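Local coordinates for 2-keto-3-deoxygluconate kinase (Thermotoga maritima, PDB 2AFB), which is a pfkB-family sugar kinase that phosphorylates 2-keto-3-deoxygluconate, probably using ATP in sugar-acid breakdown, at residues Val64-Asn69 with Tyr89-Gly94. Sequence-based numbering, arbitrary orientation.
Sequences VTKLPN and YIARGG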
# COMPACT_ATOMS: atom_id res chain seq x y z
N VAL A 64 5.09 -7.86 -32.23
CA VAL A 64 3.94 -8.24 -33.02
C VAL A 64 3.09 -9.21 -32.21
O VAL A 64 3.58 -10.22 -31.73
CB VAL A 64 4.38 -8.91 -34.31
CG1 VAL A 64 3.15 -9.30 -35.16
CG2 VAL A 64 5.33 -8.00 -35.04
N THR A 65 1.81 -8.90 -32.07
CA THR A 65 0.87 -9.73 -31.33
C THR A 65 -0.56 -9.30 -31.68
O THR A 65 -0.78 -8.49 -32.58
CB THR A 65 1.13 -9.70 -29.80
OG1 THR A 65 0.51 -10.83 -29.20
CG2 THR A 65 0.59 -8.43 -29.11
N LYS A 66 -1.53 -9.91 -30.99
CA LYS A 66 -2.93 -9.51 -31.03
C LYS A 66 -3.36 -9.32 -29.58
O LYS A 66 -3.02 -10.12 -28.69
CB LYS A 66 -3.80 -10.59 -31.75
CG LYS A 66 -5.16 -10.09 -32.13
CD LYS A 66 -6.00 -11.13 -32.79
CE LYS A 66 -7.23 -10.52 -33.50
NZ LYS A 66 -8.06 -11.60 -34.19
N LEU A 67 -4.06 -8.21 -29.35
CA LEU A 67 -4.67 -7.92 -28.07
C LEU A 67 -6.11 -7.51 -28.25
O LEU A 67 -6.44 -6.95 -29.29
CB LEU A 67 -3.94 -6.76 -27.38
CG LEU A 67 -2.51 -7.11 -26.98
CD1 LEU A 67 -1.76 -5.89 -26.55
CD2 LEU A 67 -2.54 -8.14 -25.86
N PRO A 68 -6.94 -7.73 -27.22
CA PRO A 68 -8.34 -7.36 -27.33
C PRO A 68 -8.47 -5.86 -27.23
O PRO A 68 -7.65 -5.25 -26.59
CB PRO A 68 -8.98 -8.00 -26.09
CG PRO A 68 -7.88 -8.03 -25.10
CD PRO A 68 -6.64 -8.33 -25.90
N ASN A 69 -9.47 -5.29 -27.85
CA ASN A 69 -9.88 -3.93 -27.54
C ASN A 69 -10.64 -3.86 -26.23
O ASN A 69 -11.86 -3.83 -26.23
CB ASN A 69 -10.74 -3.35 -28.66
CG ASN A 69 -9.94 -3.06 -29.90
OD1 ASN A 69 -8.93 -2.35 -29.85
ND2 ASN A 69 -10.38 -3.61 -31.01
N TYR A 89 2.47 -2.82 -35.05
CA TYR A 89 2.00 -4.06 -35.66
C TYR A 89 1.18 -4.93 -34.70
O TYR A 89 0.99 -6.13 -34.91
CB TYR A 89 3.18 -4.85 -36.21
CG TYR A 89 4.09 -4.06 -37.13
CD1 TYR A 89 3.61 -3.38 -38.25
CD2 TYR A 89 5.47 -4.05 -36.91
CE1 TYR A 89 4.49 -2.67 -39.10
CE2 TYR A 89 6.33 -3.36 -37.71
CZ TYR A 89 5.84 -2.67 -38.81
OH TYR A 89 6.74 -2.01 -39.60
N ILE A 90 0.69 -4.34 -33.62
CA ILE A 90 -0.20 -5.07 -32.78
C ILE A 90 -1.59 -5.07 -33.41
O ILE A 90 -2.22 -4.03 -33.57
CB ILE A 90 -0.22 -4.50 -31.39
CG1 ILE A 90 1.19 -4.70 -30.78
CG2 ILE A 90 -1.34 -5.19 -30.59
CD1 ILE A 90 1.29 -4.26 -29.40
N ALA A 91 -2.05 -6.27 -33.77
CA ALA A 91 -3.43 -6.45 -34.23
C ALA A 91 -4.37 -6.34 -33.04
O ALA A 91 -3.99 -6.71 -31.94
CB ALA A 91 -3.57 -7.79 -34.92
N ARG A 92 -5.56 -5.79 -33.25
CA ARG A 92 -6.56 -5.66 -32.19
C ARG A 92 -7.86 -6.42 -32.50
O ARG A 92 -8.37 -6.39 -33.64
CB ARG A 92 -6.87 -4.17 -31.91
CG ARG A 92 -5.65 -3.29 -31.66
CD ARG A 92 -4.76 -3.74 -30.46
NE ARG A 92 -5.50 -3.71 -29.22
CZ ARG A 92 -5.54 -2.70 -28.36
NH1 ARG A 92 -4.81 -1.62 -28.52
NH2 ARG A 92 -6.31 -2.80 -27.27
N GLY A 93 -8.38 -7.14 -31.52
CA GLY A 93 -9.52 -7.98 -31.77
C GLY A 93 -9.54 -9.12 -30.79
O GLY A 93 -8.69 -9.22 -29.93
N GLY A 94 -10.52 -10.00 -30.94
CA GLY A 94 -10.71 -11.12 -30.02
C GLY A 94 -11.35 -10.71 -28.70
O GLY A 94 -11.68 -9.53 -28.50
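Strands 60-67 and 90-92 pair in parallel at one margin of the central sheet, where Thr65 O accepts the N-H of Ala91 at 2.8 Å and Ala91 O takes that of Leu67 at 3.0 Å. Leu67 pairs in turn with Arg92, Leu67 O accepting Gly93 N at 3.0 Å. Helix 71-82 links the two strands, completing a beta-alpha-beta unit of the ribokinase-like fold, and packs on the face bearing Leu67 and Ile90. There Leu67 CD1 meets Ile90 CG2 at 4.1 Å, branched apolar groups suited to lying beneath a helix. Arg92 shares that face and folds back over the end of the neighbouring strand: bends at chi2 (-58°) and chi3 (-61°) turn CD and then NE toward Leu67 O, to which NE adds a weak bond. NH2 binds Pro68 O at 2.9 Å, nearly straight (170°) and close to the guanidinium plane. Asn69 OD1 sits 3.5 Å above that plane, offset toward the rim. Asp74 of the linking helix forms a salt bridge with NH2, so arginine ties strand end, loop and helix together. On the other face, Lys66 CG meets the small Ala91 CB at 3.9 Å, and the extended chain beyond carries CE to 3.8 Å from Gly93 C, with NZ salt-bridged to Asp129. Glycine suits Gly93, since at its backbone angles a CB would jam against Arg92 O and press on Lys66 CE.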